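Carbohydrate deacetylase Agd3 (Neosartorya fumigata, PDB 6NWZ) probably removes N-acetyl groups from galactosaminogalactan, the exopolysaccharide that Aspergillus fumigatus needs to form its biofilm. Local coordinates at residues 145-150 / 226-231; 446-451 / 484-489. All blocks are in the same frame, centred on the assembly; numbering follows the deposited sequence.

Contact 1. Residues 145-150 / 226-231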
ATOM      1  N   LEU A 145      22.139  -4.052   6.958  1.00 42.59           N
ATOM      2  CA  LEU A 145      22.417  -3.975   5.531  1.00 29.35           C
ATOM      3  C   LEU A 145      22.079  -2.575   5.042  1.00 31.00           C
ATOM      4  O   LEU A 145      21.113  -1.967   5.509  1.00 37.75           O
ATOM      5  CB  LEU A 145      21.601  -5.024   4.761  1.00 20.15           C
ATOM      6  CG  LEU A 145      21.339  -4.849   3.264  1.00 19.23           C
ATOM      7  CD1 LEU A 145      22.621  -4.974   2.487  1.00 26.46           C
ATOM      8  CD2 LEU A 145      20.344  -5.878   2.784  1.00 25.44           C
ATOM      9  N   SER A 146      22.875  -2.062   4.107  1.00 25.04           N
ATOM     10  CA  SER A 146      22.628  -0.727   3.583  1.00 32.60           C
ATOM     11  C   SER A 146      23.223  -0.605   2.190  1.00 30.93           C
ATOM     12  O   SER A 146      24.248  -1.219   1.883  1.00 39.27           O
ATOM     13  CB  SER A 146      23.226   0.347   4.488  1.00 20.01           C
ATOM     14  OG  SER A 146      24.636   0.335   4.370  1.00 31.84           O
ATOM     15  N   PHE A 147      22.572   0.206   1.355  1.00 20.00           N
ATOM     16  CA  PHE A 147      23.137   0.560   0.060  1.00 21.10           C
ATOM     17  C   PHE A 147      24.283   1.542   0.244  1.00 33.12           C
ATOM     18  O   PHE A 147      24.145   2.549   0.947  1.00 31.06           O
ATOM     19  CB  PHE A 147      22.070   1.169  -0.850  1.00 26.79           C
ATOM     20  CG  PHE A 147      21.123   0.161  -1.429  1.00 23.49           C
ATOM     21  CD1 PHE A 147      21.559  -0.750  -2.377  1.00 24.35           C
ATOM     22  CD2 PHE A 147      19.801   0.123  -1.025  1.00 21.14           C
ATOM     23  CE1 PHE A 147      20.693  -1.683  -2.907  1.00 32.80           C
ATOM     24  CE2 PHE A 147      18.930  -0.805  -1.551  1.00 32.02           C
ATOM     25  CZ  PHE A 147      19.376  -1.711  -2.492  1.00 31.69           C
ATOM     26  N   THR A 148      25.421   1.250  -0.384  1.00 19.77           N
ATOM     27  CA  THR A 148      26.572   2.134  -0.328  1.00 22.45           C
ATOM     28  C   THR A 148      26.767   2.934  -1.607  1.00 31.01           C
ATOM     29  O   THR A 148      27.545   3.893  -1.609  1.00 31.28           O
ATOM     30  CB  THR A 148      27.840   1.334  -0.027  1.00 30.47           C
ATOM     31  OG1 THR A 148      28.005   0.310  -1.015  1.00 30.58           O
ATOM     32  CG2 THR A 148      27.732   0.696   1.343  1.00 29.43           C
ATOM     33  N   ASP A 149      26.074   2.573  -2.683  1.00 26.75           N
ATOM     34  CA  ASP A 149      26.191   3.294  -3.946  1.00 33.02           C
ATOM     35  C   ASP A 149      24.893   3.084  -4.713  1.00 28.40           C
ATOM     36  O   ASP A 149      24.587   1.961  -5.126  1.00 32.37           O
ATOM     37  CB  ASP A 149      27.402   2.809  -4.741  1.00 29.67           C
ATOM     38  CG  ASP A 149      27.635   3.609  -6.014  1.00 46.67           C
ATOM     39  OD1 ASP A 149      26.916   4.603  -6.255  1.00 42.59           O
ATOM     40  OD2 ASP A 149      28.547   3.236  -6.781  1.00 49.85           O
ATOM     41  N   THR A 150      24.128   4.160  -4.887  1.00 26.52           N
ATOM     42  CA  THR A 150      22.878   4.133  -5.630  1.00 20.07           C
ATOM     43  C   THR A 150      22.983   4.860  -6.964  1.00 29.63           C
ATOM     44  O   THR A 150      21.954   5.139  -7.588  1.00 35.35           O
ATOM     45  CB  THR A 150      21.749   4.740  -4.793  1.00 19.63           C
ATOM     46  OG1 THR A 150      22.060   6.105  -4.480  1.00 37.74           O
ATOM     47  CG2 THR A 150      21.580   3.965  -3.505  1.00 27.38           C
ATOM     48  N   SER A 226      13.007  -6.900   2.175  1.00 36.01           N
ATOM     49  CA  SER A 226      12.915  -7.358   0.791  1.00 21.94           C
ATOM     50  C   SER A 226      12.112  -6.383  -0.061  1.00 32.02           C
ATOM     51  O   SER A 226      12.498  -6.073  -1.195  1.00 31.83           O
ATOM     52  CB  SER A 226      12.295  -8.754   0.738  1.00 29.55           C
ATOM     53  OG  SER A 226      13.071  -9.684   1.473  1.00 38.22           O
ATOM     54  N   ASN A 227      10.992  -5.882   0.473  1.00 24.70           N
ATOM     55  CA  ASN A 227      10.211  -4.876  -0.239  1.00 21.46           C
ATOM     56  C   ASN A 227      10.959  -3.556  -0.388  1.00 25.29           C
ATOM     57  O   ASN A 227      10.615  -2.765  -1.272  1.00 32.13           O
ATOM     58  CB  ASN A 227       8.878  -4.640   0.473  1.00 27.25           C
ATOM     59  CG  ASN A 227       7.886  -5.756   0.226  1.00 37.42           C
ATOM     60  OD1 ASN A 227       7.086  -5.693  -0.708  1.00 44.82           O
ATOM     61  ND2 ASN A 227       7.932  -6.787   1.061  1.00 34.56           N
ATOM     62  N   TYR A 228      11.958  -3.300   0.458  1.00 22.37           N
ATOM     63  CA  TYR A 228      12.809  -2.126   0.289  1.00 28.49           C
ATOM     64  C   TYR A 228      13.848  -2.351  -0.801  1.00 35.69           C
ATOM     65  O   TYR A 228      14.057  -1.488  -1.662  1.00 40.59           O
ATOM     66  CB  TYR A 228      13.499  -1.786   1.610  1.00 27.49           C
ATOM     67  CG  TYR A 228      14.553  -0.699   1.518  1.00 32.92           C
ATOM     68  CD1 TYR A 228      14.199   0.614   1.247  1.00 33.15           C
ATOM     69  CD2 TYR A 228      15.900  -0.982   1.731  1.00 28.55           C
ATOM     70  CE1 TYR A 228      15.150   1.614   1.176  1.00 29.09           C
ATOM     71  CE2 TYR A 228      16.863   0.018   1.661  1.00 22.79           C
ATOM     72  CZ  TYR A 228      16.478   1.316   1.382  1.00 35.56           C
ATOM     73  OH  TYR A 228      17.410   2.332   1.308  1.00 35.84           O
ATOM     74  N   LEU A 229      14.509  -3.510  -0.773  1.00 35.28           N
ATOM     75  CA  LEU A 229      15.590  -3.772  -1.713  1.00 29.62           C
ATOM     76  C   LEU A 229      15.088  -3.860  -3.145  1.00 30.51           C
ATOM     77  O   LEU A 229      15.809  -3.482  -4.075  1.00 36.67           O
ATOM     78  CB  LEU A 229      16.312  -5.064  -1.328  1.00 22.89           C
ATOM     79  CG  LEU A 229      16.983  -5.111   0.047  1.00 19.71           C
ATOM     80  CD1 LEU A 229      17.624  -6.467   0.269  1.00 23.82           C
ATOM     81  CD2 LEU A 229      18.018  -4.003   0.195  1.00 21.20           C
ATOM     82  N   GLN A 230      13.860  -4.344  -3.346  1.00 35.35           N
ATOM     83  CA  GLN A 230      13.410  -4.668  -4.696  1.00 32.78           C
ATOM     84  C   GLN A 230      13.363  -3.438  -5.592  1.00 39.61           C
ATOM     85  O   GLN A 230      13.461  -3.562  -6.818  1.00 37.30           O
ATOM     86  CB  GLN A 230      12.042  -5.340  -4.645  1.00 28.58           C
ATOM     87  CG  GLN A 230      10.948  -4.465  -4.078  1.00 32.69           C
ATOM     88  CD  GLN A 230       9.618  -5.181  -4.016  1.00 44.83           C
ATOM     89  OE1 GLN A 230       9.473  -6.293  -4.529  1.00 48.53           O
ATOM     90  NE2 GLN A 230       8.636  -4.549  -3.381  1.00 31.03           N
ATOM     91  N   HIS A 231      13.228  -2.247  -5.005  1.00 35.23           N
ATOM     92  CA  HIS A 231      13.188  -1.029  -5.804  1.00 29.97           C
ATOM     93  C   HIS A 231      14.532  -0.720  -6.449  1.00 33.13           C
ATOM     94  O   HIS A 231      14.582   0.022  -7.437  1.00 27.17           O
ATOM     95  CB  HIS A 231      12.723   0.138  -4.937  1.00 18.82           C
ATOM     96  CG  HIS A 231      11.365  -0.068  -4.344  1.00 32.69           C
ATOM     97  ND1 HIS A 231      10.211  -0.005  -5.096  1.00 28.09           N
ATOM     98  CD2 HIS A 231      10.976  -0.352  -3.079  1.00 35.26           C
ATOM     99  CE1 HIS A 231       9.169  -0.232  -4.316  1.00 33.70           C
ATOM    100  NE2 HIS A 231       9.606  -0.446  -3.087  1.00 33.64           N
TER
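This is a buried, largely apolar helix-on-strand contact in the CBM87 region, the carbohydrate-binding-module family of Agd3, where strand 144-147 lies against helix 224-237. The short axes of 145-147 and 226-231 run nearly parallel, 21° apart, and approach to 10.7 Å, a spacing bridged by side chains; no hydrogen bond crosses it. Four residues meet: L145 and F147, whose alternation along the strand turns both toward the helix, and Y228 and L229 in succession on the helix. L145 and L229 reach for each other tip to tip, methyl CD2 of L145 lying 3.8 Å from CD1 of L229. One corner of the F147 ring, CE2 with its neighbours, rests against both Y228 and L229. With its CG anti to the carbonyl carbon (chi1 -76°), the ring brings CE2 within 3.8 Å of L229 CD2, which approaches it obliquely. Its other neighbour, Y228, slides past in the opposite direction; the pairing of the rings is oblique, with centroids 5.9 Å apart and planes at 55°. A186 of strand 182-188 touches both L145 and F147, while L536 of helix 520-536 packs on Y228, which links this layer to the deacetylase region. At the edge of the F147 ring, near its plane, Y228 CE2 lies 3.9 Å from F147 CE2.

Contact 2. Residues 446-451 / 484-489; sequences AWWDNG and AGMQVN
M486 places its thioether end between W447 and W448, two successive tryptophans near the C-terminal end of helix 441-449, its CE touching W447 CB and the edge of W448. Its CG is anti to the backbone N (chi1 -161°), and bends at the next two torsions fold the chain back, bringing CE to the helix. That methyl of M486 lies 4.0 Å from W447 CB and equally 4.0 Å from W448 CE3. The two approaches differ: M486 crosses W447 at about a right angle and reaches its ring obliquely, SD standing 4.1 Å from W447 CE3, whereas it slides past W448 in the opposite direction and meets that ring at the edge, near its plane. In the deacetylase region, the contact joins the C-terminal part of helix 441-449 to the residues leading into strand 487-492 of the mixed sheet, which pairs in parallel with strands 454-456 and 542-546. NE1 of W447 hydrogen-bonds to OE1 of Q395, and the W447 side chain is about 9 Å from that of the zinc ligand H388. R453 makes a cation-pi contact with W448 and donates from NH1 to its carbonyl O. The same edge of W448 also meets the residue before M486, CZ3 lying 3.9 Å from G485 O. At the helix end, N450 folds back so that ND2 donates to A446 O over 2.9 Å, with an N-H...O angle of 147°.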
ATOM      1  N   ALA A 446     -29.519  -1.349   0.066  1.00 67.33           N
ATOM      2  CA  ALA A 446     -29.849  -0.081   0.707  1.00 64.33           C
ATOM      3  C   ALA A 446     -28.751   0.950   0.479  1.00 60.26           C
ATOM      4  O   ALA A 446     -29.039   2.130   0.248  1.00 63.90           O
ATOM      5  CB  ALA A 446     -30.091  -0.293   2.201  1.00 67.47           C
ATOM      6  N   TRP A 447     -27.485   0.524   0.542  1.00 52.53           N
ATOM      7  CA  TRP A 447     -26.391   1.412   0.158  1.00 50.31           C
ATOM      8  C   TRP A 447     -26.554   1.867  -1.283  1.00 55.95           C
ATOM      9  O   TRP A 447     -26.478   3.062  -1.585  1.00 65.55           O
ATOM     10  CB  TRP A 447     -25.033   0.719   0.315  1.00 51.94           C
ATOM     11  CG  TRP A 447     -24.707   0.151   1.661  1.00 54.77           C
ATOM     12  CD1 TRP A 447     -25.499   0.138   2.771  1.00 48.47           C
ATOM     13  CD2 TRP A 447     -23.483  -0.499   2.034  1.00 47.06           C
ATOM     14  NE1 TRP A 447     -24.848  -0.481   3.809  1.00 50.82           N
ATOM     15  CE2 TRP A 447     -23.608  -0.880   3.383  1.00 46.13           C
ATOM     16  CE3 TRP A 447     -22.296  -0.794   1.356  1.00 44.98           C
ATOM     17  CZ2 TRP A 447     -22.591  -1.540   4.068  1.00 52.75           C
ATOM     18  CZ3 TRP A 447     -21.289  -1.449   2.037  1.00 43.73           C
ATOM     19  CH2 TRP A 447     -21.442  -1.816   3.378  1.00 47.94           C
ATOM     20  N   TRP A 448     -26.778   0.914  -2.191  1.00 52.88           N
ATOM     21  CA  TRP A 448     -26.816   1.232  -3.611  1.00 53.83           C
ATOM     22  C   TRP A 448     -28.011   2.105  -3.965  1.00 55.58           C
ATOM     23  O   TRP A 448     -27.928   2.920  -4.889  1.00 55.76           O
ATOM     24  CB  TRP A 448     -26.842  -0.057  -4.432  1.00 63.78           C
ATOM     25  CG  TRP A 448     -26.677   0.167  -5.903  1.00 61.10           C
ATOM     26  CD1 TRP A 448     -27.628   0.602  -6.782  1.00 58.54           C
ATOM     27  CD2 TRP A 448     -25.488  -0.037  -6.670  1.00 55.23           C
ATOM     28  NE1 TRP A 448     -27.101   0.687  -8.046  1.00 58.88           N
ATOM     29  CE2 TRP A 448     -25.789   0.298  -8.005  1.00 59.77           C
ATOM     30  CE3 TRP A 448     -24.195  -0.470  -6.357  1.00 53.12           C
ATOM     31  CZ2 TRP A 448     -24.845   0.212  -9.027  1.00 64.17           C
ATOM     32  CZ3 TRP A 448     -23.260  -0.555  -7.370  1.00 52.65           C
ATOM     33  CH2 TRP A 448     -23.590  -0.216  -8.690  1.00 64.03           C
ATOM     34  N   ASP A 449     -29.132   1.939  -3.260  1.00 57.03           N
ATOM     35  CA  ASP A 449     -30.298   2.765  -3.548  1.00 58.79           C
ATOM     36  C   ASP A 449     -30.065   4.221  -3.167  1.00 57.16           C
ATOM     37  O   ASP A 449     -30.739   5.108  -3.700  1.00 58.33           O
ATOM     38  CB  ASP A 449     -31.526   2.190  -2.844  1.00 63.34           C
ATOM     39  CG  ASP A 449     -31.961   0.854  -3.434  1.00 69.51           C
ATOM     40  OD1 ASP A 449     -31.374   0.430  -4.454  1.00 63.23           O
ATOM     41  OD2 ASP A 449     -32.892   0.229  -2.881  1.00 72.12           O
ATOM     42  N   ASN A 450     -29.125   4.484  -2.265  1.00 60.87           N
ATOM     43  CA  ASN A 450     -28.560   5.812  -2.110  1.00 57.47           C
ATOM     44  C   ASN A 450     -27.278   5.885  -2.943  1.00 64.57           C
ATOM     45  O   ASN A 450     -26.894   4.927  -3.614  1.00 76.73           O
ATOM     46  CB  ASN A 450     -28.329   6.121  -0.633  1.00 52.75           C
ATOM     47  CG  ASN A 450     -29.609   6.021   0.187  1.00 62.47           C
ATOM     48  OD1 ASN A 450     -30.354   6.994   0.321  1.00 66.77           O
ATOM     49  ND2 ASN A 450     -29.873   4.839   0.733  1.00 53.53           N
ATOM     50  N   GLY A 451     -26.599   7.024  -2.911  1.00 63.81           N
ATOM     51  CA  GLY A 451     -25.481   7.211  -3.822  1.00 82.08           C
ATOM     52  C   GLY A 451     -24.244   6.346  -3.634  1.00 70.83           C
ATOM     53  O   GLY A 451     -23.197   6.656  -4.210  1.00 69.90           O
ATOM     54  N   ALA A 484     -24.435  -7.989  -5.890  1.00 66.28           N
ATOM     55  CA  ALA A 484     -23.316  -7.940  -6.817  1.00 59.96           C
ATOM     56  C   ALA A 484     -23.083  -6.513  -7.285  1.00 64.79           C
ATOM     57  O   ALA A 484     -24.030  -5.802  -7.630  1.00 74.79           O
ATOM     58  CB  ALA A 484     -23.562  -8.844  -8.028  1.00 61.18           C
ATOM     59  N   GLY A 485     -21.817  -6.101  -7.297  1.00 54.78           N
ATOM     60  CA  GLY A 485     -21.406  -4.834  -7.874  1.00 54.77           C
ATOM     61  C   GLY A 485     -20.745  -3.876  -6.908  1.00 50.79           C
ATOM     62  O   GLY A 485     -20.098  -2.918  -7.354  1.00 63.95           O
ATOM     63  N   MET A 486     -20.886  -4.085  -5.603  1.00 54.49           N
ATOM     64  CA  MET A 486     -20.285  -3.172  -4.641  1.00 58.54           C
ATOM     65  C   MET A 486     -18.779  -3.394  -4.579  1.00 53.64           C
ATOM     66  O   MET A 486     -18.313  -4.534  -4.492  1.00 47.83           O
ATOM     67  CB  MET A 486     -20.906  -3.362  -3.259  1.00 57.79           C
ATOM     68  CG  MET A 486     -20.685  -2.187  -2.313  1.00 49.23           C
ATOM     69  SD  MET A 486     -21.679  -0.737  -2.728  1.00 49.87           S
ATOM     70  CE  MET A 486     -23.332  -1.402  -2.561  1.00 55.48           C
ATOM     71  N   GLN A 487     -18.019  -2.300  -4.625  1.00 59.07           N
ATOM     72  CA  GLN A 487     -16.562  -2.365  -4.633  1.00 55.76           C
ATOM     73  C   GLN A 487     -16.039  -2.248  -3.205  1.00 51.33           C
ATOM     74  O   GLN A 487     -16.263  -1.233  -2.536  1.00 50.19           O
ATOM     75  CB  GLN A 487     -15.978  -1.263  -5.518  1.00 46.08           C
ATOM     76  CG  GLN A 487     -14.463  -1.318  -5.663  1.00 45.87           C
ATOM     77  CD  GLN A 487     -13.903  -0.164  -6.477  1.00 52.29           C
ATOM     78  OE1 GLN A 487     -14.584   0.396  -7.336  1.00 51.99           O
ATOM     79  NE2 GLN A 487     -12.655   0.201  -6.203  1.00 54.52           N
ATOM     80  N   VAL A 488     -15.344  -3.282  -2.745  1.00 39.68           N
ATOM     81  CA  VAL A 488     -14.768  -3.320  -1.406  1.00 50.27           C
ATOM     82  C   VAL A 488     -13.274  -3.053  -1.534  1.00 50.02           C
ATOM     83  O   VAL A 488     -12.517  -3.904  -2.015  1.00 53.45           O
ATOM     84  CB  VAL A 488     -15.039  -4.660  -0.710  1.00 45.80           C
ATOM     85  CG1 VAL A 488     -14.400  -4.673   0.674  1.00 43.66           C
ATOM     86  CG2 VAL A 488     -16.532  -4.909  -0.612  1.00 41.35           C
ATOM     87  N   ASN A 489     -12.846  -1.869  -1.102  1.00 51.76           N
ATOM     88  CA  ASN A 489     -11.429  -1.536  -1.144  1.00 39.46           C
ATOM     89  C   ASN A 489     -10.740  -2.008   0.133  1.00 37.17           C
ATOM     90  O   ASN A 489     -11.315  -1.910   1.221  1.00 39.94           O
ATOM     91  CB  ASN A 489     -11.229  -0.032  -1.307  1.00 36.72           C
ATOM     92  CG  ASN A 489     -11.975   0.531  -2.500  1.00 54.63           C
ATOM     93  OD1 ASN A 489     -11.548   0.380  -3.645  1.00 55.68           O
ATOM     94  ND2 ASN A 489     -13.098   1.192  -2.236  1.00 60.14           N
TER

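Overall arrangement
From the N terminus, the chain passes several strands and helices before strand 144-147; 75 residues, largely strand and loop, then separate 145-150 from 226-231, where helix 224-237 closes contact 1 inside the CBM87 range. Only later, in the deacetylase range, does helix 441-449 open contact 2, in which a shorter excursion of 32 residues separates 446-451 from 484-489. The two loops therefore follow in series, neither nested nor crossed. Contacts 1 and 2 lie on opposite sides of the chain's centre; their centres are about 42 Å apart and their nearest atoms about 18 Å apart. Each joins a helix to a strand or its approach: contact 1 within the CBM87 region, contact 2 within the deacetylase region.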